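Local coordinates for cytochrome c family protein (Geobacter sulfurreducens, PDB 1RWJ), which probably carries electrons through domain C, a three-heme c7-type domain of a multidomain cytochrome c polymer, at residues V16-A20 against G77-P81. Residues are numbered along the deposited sequence; the frame is centred on the assembly and turned at random.
With HEC (heme c), chain D.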
loop_
_atom_site.group_PDB
_atom_site.type_symbol
_atom_site.label_atom_id
_atom_site.label_comp_id
_atom_site.label_asym_id
_atom_site.label_seq_id
_atom_site.Cartn_x
_atom_site.Cartn_y
_atom_site.Cartn_z
ATOM N N VAL A 16 11.293 -11.463 -3.987
ATOM C CA VAL A 16 11.592 -10.050 -3.813
ATOM C C VAL A 16 11.547 -9.683 -2.333
ATOM O O VAL A 16 10.944 -10.392 -1.529
ATOM C CB VAL A 16 10.570 -9.178 -4.580
ATOM C CG1 VAL A 16 9.192 -9.323 -3.955
ATOM C CG2 VAL A 16 11.011 -7.727 -4.582
ATOM N N ALA A 17 12.196 -8.580 -1.977
ATOM C CA ALA A 17 12.205 -8.123 -0.593
ATOM C C ALA A 17 10.771 -7.772 -0.215
ATOM O O ALA A 17 10.017 -7.254 -1.038
ATOM C CB ALA A 17 13.101 -6.901 -0.447
ATOM N N ASP A 18 10.392 -8.054 1.027
ATOM C CA ASP A 18 9.037 -7.758 1.472
ATOM C C ASP A 18 8.708 -6.284 1.274
ATOM O O ASP A 18 9.589 -5.427 1.325
ATOM C CB ASP A 18 8.865 -8.130 2.944
ATOM C CG ASP A 18 9.229 -9.570 3.222
ATOM O OD1 ASP A 18 8.903 -10.440 2.385
ATOM O OD2 ASP A 18 9.835 -9.830 4.281
ATOM N N ALA A 19 7.434 -5.997 1.035
ATOM C CA ALA A 19 6.997 -4.624 0.832
ATOM C C ALA A 19 6.718 -3.958 2.172
ATOM O O ALA A 19 6.524 -4.634 3.187
ATOM C CB ALA A 19 5.750 -4.595 -0.033
ATOM N N ALA A 20 6.706 -2.631 2.168
ATOM C CA ALA A 20 6.447 -1.868 3.380
ATOM C C ALA A 20 5.607 -0.637 3.080
ATOM O O ALA A 20 5.838 0.067 2.094
ATOM C CB ALA A 20 7.764 -1.456 4.030
ATOM N N GLY A 77 12.360 -0.642 -5.366
ATOM C CA GLY A 77 13.011 -0.405 -4.091
ATOM C C GLY A 77 12.301 0.527 -3.130
ATOM O O GLY A 77 12.474 0.406 -1.919
ATOM N N LYS A 78 11.511 1.460 -3.649
ATOM C CA LYS A 78 10.802 2.391 -2.780
ATOM C C LYS A 78 9.807 1.689 -1.866
ATOM O O LYS A 78 9.651 2.067 -0.705
ATOM C CB LYS A 78 10.070 3.454 -3.603
ATOM C CG LYS A 78 10.975 4.492 -4.248
ATOM C CD LYS A 78 10.146 5.596 -4.890
ATOM C CE LYS A 78 11.022 6.668 -5.521
ATOM N NZ LYS A 78 10.204 7.769 -6.110
ATOM N N CYS A 79 9.137 0.665 -2.385
ATOM C CA CYS A 79 8.151 -0.069 -1.597
ATOM C C CYS A 79 8.675 -1.412 -1.099
ATOM O O CYS A 79 8.133 -1.986 -0.154
ATOM C CB CYS A 79 6.885 -0.291 -2.418
ATOM S SG CYS A 79 6.110 1.226 -3.067
ATOM N N HIS A 80 9.723 -1.910 -1.748
ATOM C CA HIS A 80 10.349 -3.179 -1.384
ATOM C C HIS A 80 11.782 -2.847 -0.957
ATOM O O HIS A 80 12.736 -3.178 -1.659
ATOM C CB HIS A 80 10.393 -4.118 -2.597
ATOM C CG HIS A 80 9.047 -4.557 -3.090
ATOM N ND1 HIS A 80 8.380 -5.668 -2.626
ATOM C CD2 HIS A 80 8.257 -4.036 -4.063
ATOM C CE1 HIS A 80 7.236 -5.788 -3.320
ATOM N NE2 HIS A 80 7.111 -4.821 -4.207
ATOM N N PRO A 81 11.948 -2.193 0.205
ATOM C CA PRO A 81 13.286 -1.826 0.684
ATOM C C PRO A 81 14.189 -3.002 1.045
ATOM O O PRO A 81 13.663 -4.099 1.322
ATOM C CB PRO A 81 12.981 -0.939 1.886
ATOM C CG PRO A 81 11.737 -1.567 2.438
ATOM C CD PRO A 81 10.916 -1.819 1.189
HETATM FE FE HEC D . 5.590 -4.861 -5.516
HETATM C CHA HEC D . 3.697 -7.319 -4.124
HETATM C CHB HEC D . 7.493 -7.200 -7.116
HETATM C CHC HEC D . 7.110 -2.349 -7.293
HETATM C CHD HEC D . 4.139 -2.545 -3.447
HETATM N NA HEC D . 5.569 -6.822 -5.629
HETATM C C1A HEC D . 4.632 -7.685 -5.086
HETATM C C2A HEC D . 4.907 -9.059 -5.470
HETATM C C3A HEC D . 6.064 -9.040 -6.172
HETATM C C4A HEC D . 6.466 -7.658 -6.292
HETATM C CMA HEC D . 6.779 -10.268 -6.737
HETATM C CAA HEC D . 3.979 -10.259 -5.264
HETATM C CBA HEC D . 2.744 -10.208 -6.162
HETATM C CGA HEC D . 3.102 -10.187 -7.637
HETATM O O1A HEC D . 3.718 -11.162 -8.112
HETATM O O2A HEC D . 2.775 -9.196 -8.321
HETATM N NB HEC D . 6.939 -4.793 -6.938
HETATM C C1B HEC D . 7.706 -5.846 -7.416
HETATM C C2B HEC D . 8.681 -5.373 -8.375
HETATM C C3B HEC D . 8.485 -4.035 -8.524
HETATM C C4B HEC D . 7.423 -3.669 -7.602
HETATM C CMB HEC D . 9.768 -6.219 -9.031
HETATM C CAB HEC D . 9.137 -3.086 -9.527
HETATM C CBB HEC D . 8.894 -3.435 -10.988
HETATM N NC HEC D . 5.581 -2.886 -5.433
HETATM C C1C HEC D . 6.247 -1.976 -6.263
HETATM C C2C HEC D . 5.956 -0.609 -5.898
HETATM C C3C HEC D . 5.136 -0.663 -4.807
HETATM C C4C HEC D . 4.900 -2.074 -4.528
HETATM C CMC HEC D . 6.524 0.643 -6.559
HETATM C CAC HEC D . 4.679 0.507 -3.925
HETATM C CBC HEC D . 3.854 1.592 -4.610
HETATM N ND HEC D . 4.311 -4.942 -4.030
HETATM C C1D HEC D . 3.887 -3.898 -3.216
HETATM C C2D HEC D . 2.985 -4.399 -2.195
HETATM C C3D HEC D . 2.800 -5.714 -2.436
HETATM C C4D HEC D . 3.619 -6.050 -3.579
HETATM C CMD HEC D . 2.400 -3.610 -1.039
HETATM C CAD HEC D . 1.892 -6.678 -1.682
HETATM C CBD HEC D . 0.402 -6.451 -1.872
HETATM C CGD HEC D . -0.442 -7.470 -1.127
HETATM O O1D HEC D . -1.651 -7.210 -0.935
HETATM O O2D HEC D . 0.099 -8.531 -0.740
HETATM O O HOH W 1 11.782 -5.157 2.671
HETATM O O HOH W 2 8.723 1.414 1.745
#
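The contact frames one axial side of a heme c site, at the CXXCH heme-binding motif near the C-terminus of this c7-type cytochrome domain. In that motif Cys-79 SG is joined covalently to heme CAC. His-80 NE2 binds heme FE, the iron, at 2.0 Å. Met-51 SD is the other axial ligand, so this heme has His-Met coordination.

Segment 16-20, leading into strand 19-22, wraps the proximal histidine. His-80 ND1 donates a hydrogen bond to Ala-17 O, 2.8 Å long. The acceptor lies close to the imidazole plane, and the N-H...O angle is 152°. This bond helps fix the rotation of the ring, and would probably make the ligand more electron-rich.

Both ring faces are covered by CH-pi contacts. Ala-19 CB sits over one face, 4.1 Å from the His-80 ring centroid. Val-16 CG2 sits over the opposite face, 4.2 Å from that centroid. Val-16 CG2 stands anti to the backbone N (chi1 67° for CG1) and faces the imidazole, while CG1 packs on heme CMA and C3A. A serine here has neither methyl, and would probably leave that face of the imidazole and the nearby heme edge less tightly packed. Ala-19 CB also reaches the porphyrin, 3.5 Å from heme C2D.

The backbones are tied together beside the ring. Ala-20 N donates to Cys-79 O, and the CA-H of Ala-19 approaches the same oxygen. Two waters bridge the segments, one between Ala-20 O and Lys-78 O. The other donates to Asp-18 O at 2.6 Å and to Pro-81 O at 2.5 Å.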